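Local coordinates for protein integral membrane indolylacetylinositol arabinosyltransferase EmbB (Mycolicibacterium smegmatis MC2 155, PDB 7BVC) that probably transfers arabinose units to build the arabinan of cell-wall arabinogalactan, as a membrane-bound arabinosyltransferase, and binds the drug ethambutol, at residues L111-R122 with I126-R137; L79-R89 with V140-T151. All coordinates share one frame; numbering follows the deposited sequence.

Contact 1. Residues L111-R122 with I126-R137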
# COMPACT_ATOMS: atom_id res chain seq x y z
N LEU B 111 2.40 22.76 -25.64
CA LEU B 111 3.23 21.77 -24.98
C LEU B 111 3.26 20.45 -25.74
O LEU B 111 4.27 19.74 -25.71
CB LEU B 111 2.74 21.55 -23.55
CG LEU B 111 3.21 20.31 -22.79
CD1 LEU B 111 4.70 20.37 -22.52
CD2 LEU B 111 2.44 20.15 -21.49
N ASN B 112 2.18 20.12 -26.45
CA ASN B 112 2.08 18.84 -27.13
C ASN B 112 2.25 18.90 -28.64
O ASN B 112 2.69 17.93 -29.24
CB ASN B 112 0.73 18.17 -26.82
CG ASN B 112 0.67 17.61 -25.42
OD1 ASN B 112 1.25 16.56 -25.13
ND2 ASN B 112 -0.03 18.30 -24.53
N ALA B 113 1.91 20.02 -29.27
CA ALA B 113 1.87 20.10 -30.72
C ALA B 113 2.91 21.08 -31.25
O ALA B 113 3.71 21.65 -30.50
CB ALA B 113 0.46 20.47 -31.18
N MET B 114 2.89 21.29 -32.56
CA MET B 114 3.79 22.21 -33.24
C MET B 114 2.99 23.40 -33.77
O MET B 114 1.99 23.22 -34.46
CB MET B 114 4.51 21.52 -34.40
CG MET B 114 5.09 22.48 -35.42
SD MET B 114 5.28 21.74 -37.06
CE MET B 114 6.83 20.86 -36.85
N LEU B 115 3.45 24.61 -33.44
CA LEU B 115 2.79 25.84 -33.85
C LEU B 115 3.76 26.72 -34.62
O LEU B 115 4.95 26.77 -34.30
CB LEU B 115 2.25 26.60 -32.63
CG LEU B 115 1.32 25.81 -31.70
CD1 LEU B 115 1.20 26.51 -30.37
CD2 LEU B 115 -0.04 25.63 -32.34
N VAL B 116 3.25 27.40 -35.64
CA VAL B 116 4.02 28.35 -36.43
C VAL B 116 3.31 29.69 -36.30
O VAL B 116 2.38 30.00 -37.05
CB VAL B 116 4.16 27.92 -37.89
CG1 VAL B 116 5.04 28.90 -38.65
CG2 VAL B 116 4.73 26.52 -37.98
N ASN B 117 3.75 30.50 -35.35
CA ASN B 117 3.07 31.74 -35.01
C ASN B 117 3.72 32.94 -35.69
O ASN B 117 4.91 32.95 -35.98
CB ASN B 117 3.06 31.95 -33.50
CG ASN B 117 2.33 30.85 -32.76
OD1 ASN B 117 2.95 29.89 -32.30
ND2 ASN B 117 1.02 30.98 -32.65
N VAL B 118 2.90 33.97 -35.91
CA VAL B 118 3.34 35.23 -36.50
C VAL B 118 2.74 36.35 -35.65
O VAL B 118 1.54 36.62 -35.73
CB VAL B 118 2.91 35.38 -37.97
CG1 VAL B 118 3.15 36.80 -38.45
CG2 VAL B 118 3.66 34.38 -38.83
N THR B 119 3.57 36.98 -34.82
CA THR B 119 3.14 38.09 -33.98
C THR B 119 3.40 39.39 -34.74
O THR B 119 3.62 39.39 -35.95
CB THR B 119 3.86 38.02 -32.64
OG1 THR B 119 3.98 36.65 -32.24
CG2 THR B 119 3.07 38.75 -31.56
N GLU B 120 3.36 40.54 -34.04
CA GLU B 120 3.74 41.80 -34.66
C GLU B 120 5.25 41.97 -34.76
O GLU B 120 5.71 42.88 -35.46
CB GLU B 120 3.17 42.99 -33.88
CG GLU B 120 1.66 43.09 -33.80
CD GLU B 120 1.11 42.35 -32.60
OE1 GLU B 120 1.91 41.77 -31.84
OE2 GLU B 120 -0.12 42.35 -32.40
N THR B 121 6.02 41.14 -34.06
CA THR B 121 7.47 41.30 -34.01
C THR B 121 8.24 40.03 -34.31
O THR B 121 9.48 40.08 -34.37
CB THR B 121 7.90 41.82 -32.63
OG1 THR B 121 7.49 40.88 -31.62
CG2 THR B 121 7.28 43.18 -32.33
N ARG B 122 7.58 38.89 -34.51
CA ARG B 122 8.30 37.64 -34.62
C ARG B 122 7.56 36.65 -35.51
O ARG B 122 6.34 36.67 -35.63
CB ARG B 122 8.52 37.01 -33.23
CG ARG B 122 9.79 37.46 -32.52
CD ARG B 122 9.82 36.93 -31.10
NE ARG B 122 8.85 37.63 -30.25
CZ ARG B 122 8.09 37.04 -29.34
NH1 ARG B 122 8.17 35.73 -29.16
NH2 ARG B 122 7.24 37.76 -28.62
N ILE B 126 7.33 26.87 -32.62
CA ILE B 126 7.38 26.24 -31.30
C ILE B 126 7.01 24.78 -31.44
O ILE B 126 5.96 24.45 -32.02
CB ILE B 126 6.45 26.96 -30.30
CG1 ILE B 126 6.68 28.47 -30.35
CG2 ILE B 126 6.66 26.42 -28.90
CD1 ILE B 126 7.89 28.93 -29.57
N VAL B 127 7.86 23.90 -30.92
CA VAL B 127 7.60 22.46 -30.95
C VAL B 127 7.80 21.89 -29.55
O VAL B 127 8.94 21.75 -29.09
CB VAL B 127 8.50 21.74 -31.97
CG1 VAL B 127 8.28 20.25 -31.90
CG2 VAL B 127 8.23 22.26 -33.37
N ARG B 128 6.70 21.58 -28.87
CA ARG B 128 6.73 21.01 -27.52
C ARG B 128 7.46 21.94 -26.55
O ARG B 128 8.37 21.53 -25.83
CB ARG B 128 7.36 19.61 -27.52
CG ARG B 128 6.68 18.63 -28.44
CD ARG B 128 7.14 17.21 -28.18
NE ARG B 128 6.27 16.22 -28.80
CZ ARG B 128 5.29 15.59 -28.18
NH1 ARG B 128 5.04 15.85 -26.90
NH2 ARG B 128 4.54 14.71 -28.82
N ASN B 129 7.04 23.20 -26.53
CA ASN B 129 7.59 24.22 -25.64
C ASN B 129 9.09 24.40 -25.83
O ASN B 129 9.82 24.69 -24.88
CB ASN B 129 7.28 23.91 -24.17
CG ASN B 129 5.91 24.41 -23.75
OD1 ASN B 129 5.37 25.33 -24.35
ND2 ASN B 129 5.36 23.80 -22.71
N VAL B 130 9.56 24.24 -27.06
CA VAL B 130 10.97 24.41 -27.41
C VAL B 130 11.00 25.38 -28.58
O VAL B 130 10.63 25.02 -29.71
CB VAL B 130 11.65 23.08 -27.76
CG1 VAL B 130 12.99 23.34 -28.43
CG2 VAL B 130 11.83 22.24 -26.51
N VAL B 131 11.42 26.62 -28.33
CA VAL B 131 11.45 27.63 -29.37
C VAL B 131 12.51 27.27 -30.40
O VAL B 131 13.70 27.13 -30.07
CB VAL B 131 11.67 29.03 -28.78
CG1 VAL B 131 12.87 29.04 -27.85
CG2 VAL B 131 11.85 30.05 -29.89
N VAL B 132 12.09 27.09 -31.65
CA VAL B 132 12.98 26.70 -32.74
C VAL B 132 12.89 27.76 -33.82
O VAL B 132 11.80 28.07 -34.31
CB VAL B 132 12.60 25.32 -33.30
CG1 VAL B 132 13.49 24.97 -34.47
CG2 VAL B 132 12.70 24.26 -32.22
N ALA B 133 14.04 28.33 -34.18
CA ALA B 133 14.17 29.24 -35.32
C ALA B 133 13.20 30.42 -35.22
O ALA B 133 12.32 30.61 -36.05
CB ALA B 133 13.97 28.48 -36.63
N SER B 134 13.39 31.21 -34.17
CA SER B 134 12.69 32.48 -34.04
C SER B 134 13.36 33.52 -34.92
O SER B 134 14.59 33.59 -35.00
CB SER B 134 12.68 32.94 -32.59
OG SER B 134 12.04 34.19 -32.45
N VAL B 135 12.55 34.34 -35.59
CA VAL B 135 13.07 35.34 -36.52
C VAL B 135 12.25 36.61 -36.38
O VAL B 135 11.08 36.57 -35.99
CB VAL B 135 13.05 34.80 -37.98
CG1 VAL B 135 13.16 35.91 -39.00
CG2 VAL B 135 14.18 33.80 -38.19
N ASN B 136 12.87 37.76 -36.64
CA ASN B 136 12.14 39.01 -36.64
C ASN B 136 11.20 39.10 -37.84
O ASN B 136 11.49 38.60 -38.92
CB ASN B 136 13.10 40.20 -36.63
CG ASN B 136 13.77 40.40 -35.28
OD1 ASN B 136 13.13 40.27 -34.24
ND2 ASN B 136 15.06 40.71 -35.30
N ARG B 137 10.06 39.77 -37.63
CA ARG B 137 8.95 39.71 -38.57
C ARG B 137 9.29 40.38 -39.90
O ARG B 137 9.22 39.75 -40.96
CB ARG B 137 7.71 40.34 -37.95
CG ARG B 137 6.64 40.75 -38.94
CD ARG B 137 5.78 39.56 -39.33
NE ARG B 137 4.56 39.96 -40.01
CZ ARG B 137 3.46 40.37 -39.39
NH1 ARG B 137 3.42 40.42 -38.07
NH2 ARG B 137 2.39 40.72 -40.10
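Met114 and Leu115 run antiparallel to Val127 and Ile126 as the two arms of a beta hairpin, and farther along the chain Arg137 returns to the loop that holds Thr119 and Thr121. Leu115 and Ile126 are the hydrogen-bonded pair: Leu115 N reaches Ile126 O at 2.9 Å and 168°, and Ile126 N gives its bond to Leu115 O. A weak bond from Arg128 N to Ala113 O extends the pairing by one step. Arg128 and Asn129 both have positive phi, a conformation that asparagine tolerates well, and so the chain turns sharply away after Val127.

In the non-hydrogen-bonded pair, Met114 and Val127 lie side by side and point the same way, with Met114 CG 3.8 Å from Val127 CG2; flexible and branched apolar chains fill this buried side. Asn112 O sits over the centre of the Arg128 guanidinium, 3.6 Å above its plane, while NE of that arginine bonds to Arg186 O. At the other end the Arg137 chain, bent at chi2 (82°), crosses Val118 at about a right angle and receives Val118 CG1 over one guanidinium face. Arg122 lays its CD 3.8 Å from Ser134 OG, and Asp124 ties the two together, as a salt-bridge partner of Arg122 and a hydrogen-bond partner of Ser134.

Strand 114-118 also pairs with strand 97-100, where Val116 meets Phe99; Val130 and Val132 rest on Tyr180 of strand 178-180, and another protein chain packs against Arg122, Ile126 and Asn129.

Contact 2. Residues L79-R89 with V140-T151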
# COMPACT_ATOMS: atom_id res chain seq x y z
N LEU B 79 7.45 14.63 -40.65
CA LEU B 79 6.60 15.79 -40.89
C LEU B 79 7.41 16.81 -41.67
O LEU B 79 8.39 17.35 -41.15
CB LEU B 79 6.08 16.39 -39.58
CG LEU B 79 4.98 17.45 -39.65
CD1 LEU B 79 4.14 17.40 -38.39
CD2 LEU B 79 5.55 18.85 -39.83
N THR B 80 7.01 17.09 -42.90
CA THR B 80 7.69 18.06 -43.75
C THR B 80 6.70 19.14 -44.15
O THR B 80 5.67 18.84 -44.77
CB THR B 80 8.28 17.39 -45.00
OG1 THR B 80 7.24 17.19 -45.97
CG2 THR B 80 8.90 16.05 -44.65
N ALA B 81 7.01 20.38 -43.81
CA ALA B 81 6.15 21.52 -44.13
C ALA B 81 6.99 22.60 -44.80
O ALA B 81 8.05 22.97 -44.29
CB ALA B 81 5.47 22.07 -42.88
N THR B 82 6.51 23.10 -45.94
CA THR B 82 7.16 24.18 -46.67
C THR B 82 6.17 25.31 -46.85
O THR B 82 5.23 25.20 -47.65
CB THR B 82 7.68 23.70 -48.03
OG1 THR B 82 6.60 23.71 -48.98
CG2 THR B 82 8.25 22.30 -47.93
N VAL B 83 6.36 26.39 -46.10
CA VAL B 83 5.48 27.55 -46.10
C VAL B 83 6.21 28.70 -46.79
O VAL B 83 7.29 29.09 -46.34
CB VAL B 83 5.09 27.94 -44.67
CG1 VAL B 83 4.16 29.14 -44.68
CG2 VAL B 83 4.44 26.76 -43.96
N PRO B 84 5.68 29.24 -47.89
CA PRO B 84 6.35 30.38 -48.53
C PRO B 84 6.35 31.61 -47.63
O PRO B 84 5.51 31.76 -46.74
CB PRO B 84 5.51 30.61 -49.80
CG PRO B 84 4.20 29.93 -49.53
CD PRO B 84 4.52 28.77 -48.66
N CYS B 85 7.32 32.50 -47.88
CA CYS B 85 7.42 33.73 -47.12
C CYS B 85 6.53 34.84 -47.67
O CYS B 85 6.61 35.97 -47.20
CB CYS B 85 8.89 34.19 -47.07
SG CYS B 85 9.96 33.03 -46.18
N SER B 86 5.66 34.52 -48.63
CA SER B 86 4.69 35.46 -49.18
C SER B 86 3.34 35.41 -48.48
O SER B 86 2.43 36.16 -48.86
CB SER B 86 4.49 35.21 -50.67
OG SER B 86 3.84 33.96 -50.89
N VAL B 87 3.18 34.55 -47.47
CA VAL B 87 1.93 34.50 -46.70
C VAL B 87 2.03 35.29 -45.41
O VAL B 87 0.98 35.56 -44.79
CB VAL B 87 1.52 33.04 -46.40
CG1 VAL B 87 1.41 32.24 -47.69
CG2 VAL B 87 2.48 32.39 -45.43
N VAL B 88 3.23 35.66 -44.97
CA VAL B 88 3.38 36.51 -43.79
C VAL B 88 2.81 37.90 -44.06
O VAL B 88 2.22 38.52 -43.17
CB VAL B 88 4.86 36.55 -43.37
CG1 VAL B 88 5.12 37.73 -42.45
CG2 VAL B 88 5.25 35.24 -42.70
N ARG B 89 2.97 38.40 -45.28
CA ARG B 89 2.49 39.72 -45.66
C ARG B 89 0.99 39.75 -45.96
O ARG B 89 0.50 40.75 -46.49
CB ARG B 89 3.28 40.23 -46.87
CG ARG B 89 3.01 39.47 -48.16
CD ARG B 89 3.94 39.92 -49.27
NE ARG B 89 5.28 39.36 -49.13
CZ ARG B 89 6.31 40.02 -48.62
NH1 ARG B 89 6.17 41.28 -48.21
NH2 ARG B 89 7.50 39.43 -48.53
N VAL B 140 11.58 38.56 -42.56
CA VAL B 140 10.87 37.64 -43.44
C VAL B 140 9.96 38.40 -44.38
O VAL B 140 9.82 38.05 -45.56
CB VAL B 140 10.09 36.60 -42.62
CG1 VAL B 140 9.26 35.71 -43.53
CG2 VAL B 140 11.04 35.75 -41.79
N ALA B 141 9.33 39.47 -43.88
CA ALA B 141 8.50 40.31 -44.74
C ALA B 141 9.30 41.02 -45.81
O ALA B 141 8.72 41.51 -46.79
CB ALA B 141 7.73 41.32 -43.89
N GLY B 142 10.63 41.10 -45.66
CA GLY B 142 11.48 41.71 -46.64
C GLY B 142 11.52 40.92 -47.93
O GLY B 142 11.15 39.75 -47.98
N PRO B 143 11.97 41.56 -49.02
CA PRO B 143 11.95 40.89 -50.33
C PRO B 143 13.18 40.03 -50.58
O PRO B 143 13.79 40.10 -51.66
CB PRO B 143 11.89 42.07 -51.31
CG PRO B 143 12.60 43.17 -50.60
CD PRO B 143 12.38 42.97 -49.12
N ASP B 144 13.55 39.20 -49.60
CA ASP B 144 14.63 38.24 -49.77
C ASP B 144 14.29 36.84 -49.30
O ASP B 144 15.04 35.90 -49.64
CB ASP B 144 15.90 38.72 -49.04
CG ASP B 144 15.68 38.95 -47.56
OD1 ASP B 144 14.67 38.48 -47.00
OD2 ASP B 144 16.54 39.62 -46.94
N CYS B 145 13.18 36.65 -48.59
CA CYS B 145 12.80 35.32 -48.13
C CYS B 145 12.12 34.52 -49.24
O CYS B 145 11.35 35.07 -50.03
CB CYS B 145 11.86 35.42 -46.92
SG CYS B 145 12.32 34.35 -45.53
N GLN B 146 12.42 33.22 -49.31
CA GLN B 146 11.84 32.36 -50.34
C GLN B 146 10.87 31.35 -49.76
O GLN B 146 9.74 31.24 -50.24
CB GLN B 146 12.95 31.64 -51.12
CG GLN B 146 13.84 32.55 -51.95
CD GLN B 146 14.80 31.78 -52.83
OE1 GLN B 146 15.91 31.45 -52.41
NE2 GLN B 146 14.38 31.48 -54.05
N ARG B 147 11.28 30.61 -48.73
CA ARG B 147 10.45 29.56 -48.15
C ARG B 147 10.78 29.44 -46.67
O ARG B 147 11.64 30.16 -46.14
CB ARG B 147 10.68 28.21 -48.85
CG ARG B 147 10.16 28.12 -50.27
CD ARG B 147 10.66 26.86 -50.95
NE ARG B 147 11.93 27.08 -51.63
CZ ARG B 147 13.05 26.43 -51.35
NH1 ARG B 147 14.16 26.70 -52.02
NH2 ARG B 147 13.06 25.51 -50.40
N ILE B 148 10.08 28.53 -46.00
CA ILE B 148 10.36 28.12 -44.63
C ILE B 148 10.08 26.62 -44.56
O ILE B 148 8.96 26.19 -44.83
CB ILE B 148 9.52 28.87 -43.59
CG1 ILE B 148 9.81 30.37 -43.61
CG2 ILE B 148 9.77 28.31 -42.20
CD1 ILE B 148 8.86 31.19 -42.78
N GLU B 149 11.09 25.84 -44.19
CA GLU B 149 11.01 24.38 -44.25
C GLU B 149 11.23 23.81 -42.86
O GLU B 149 12.30 23.98 -42.28
CB GLU B 149 12.02 23.82 -45.25
CG GLU B 149 11.66 24.16 -46.69
CD GLU B 149 12.71 23.70 -47.68
OE1 GLU B 149 13.83 23.34 -47.24
OE2 GLU B 149 12.43 23.71 -48.89
N ILE B 150 10.23 23.08 -42.35
CA ILE B 150 10.10 22.83 -40.91
C ILE B 150 10.28 21.35 -40.60
O ILE B 150 9.53 20.79 -39.79
CB ILE B 150 8.76 23.37 -40.39
CG1 ILE B 150 8.44 24.71 -41.06
CG2 ILE B 150 8.82 23.60 -38.89
CD1 ILE B 150 7.12 25.30 -40.65
N THR B 151 11.24 20.71 -41.26
CA THR B 151 11.36 19.25 -41.25
C THR B 151 11.46 18.71 -39.82
O THR B 151 12.07 19.33 -38.95
CB THR B 151 12.58 18.82 -42.06
OG1 THR B 151 12.48 19.35 -43.39
CG2 THR B 151 12.68 17.31 -42.14
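Ala81 to Val83 pair antiparallel with Ile148 to Ile150 in a sheet of the concanavalin-like domain; the axes of the short strands 80-84 and 147-149, the latter weakly bonded, approach to 4.5 Å, with 161° between their N-to-C directions. Val83 N bonds to Ile148 O at 2.9 Å, and Ile150 N bonds to Ala81 O; the return from Ile148 N to Val83 O is weak. Pro84, which has no N-H to offer, then starts a type I turn that ends at Val87.

On the partly exposed face Thr82 and Glu149 stand side by side, Thr82 CG2 touching Glu149 CG. The buried face is apolar: Ile150 CD1 lies 4.3 Å from Ala81 CB, the short alanine side chain letting the isoleucine approach the strand, and also reaches Val83 CG2. Cys85 points at the partner segment and forms a disulfide with Cys145, a covalent tie beyond the end of the strand pair; the model leaves the sulfurs farther apart than a standard bond. Cys85 SG also packs on Ile148 CG1 (3.7 Å) and on Val140 CG1, while Val88 crosses Val140 at about a right angle.

With chi1 at 68°, which sets CG over the backbone, and a bend at chi3, Arg89 carries its guanidinium to the chain just past helix 137-140. There both terminal nitrogens grip Ala141 O end-on: Arg89 NH1 on a lone pair at 2.9 Å from Ala141 O, and NH2 from above the carbonyl plane at 3.0 Å from that same oxygen.

In the fold
From the N terminus, strand 80-84 comes first and waits for its partner until 140-151, so contact 2 closes a loop of 50 residues. Contact 1 is nested wholly inside that loop: 111-122 pairs with 126-137 across a very short connection, and the chain then passes through helix 137-140 into the second half of contact 2. The centres lie about 13 Å apart. The two contacts belong to different antiparallel sheets of the concanavalin-like domain, which meet through apolar side chains: Val116 CG2 packs on Ile150 CD1, Met114 CE on Leu79 CD2, and Val135 CG1 on Val140 CG2. Strand 97-100, from the sheet of contact 1, also packs on Ala81 and Val83.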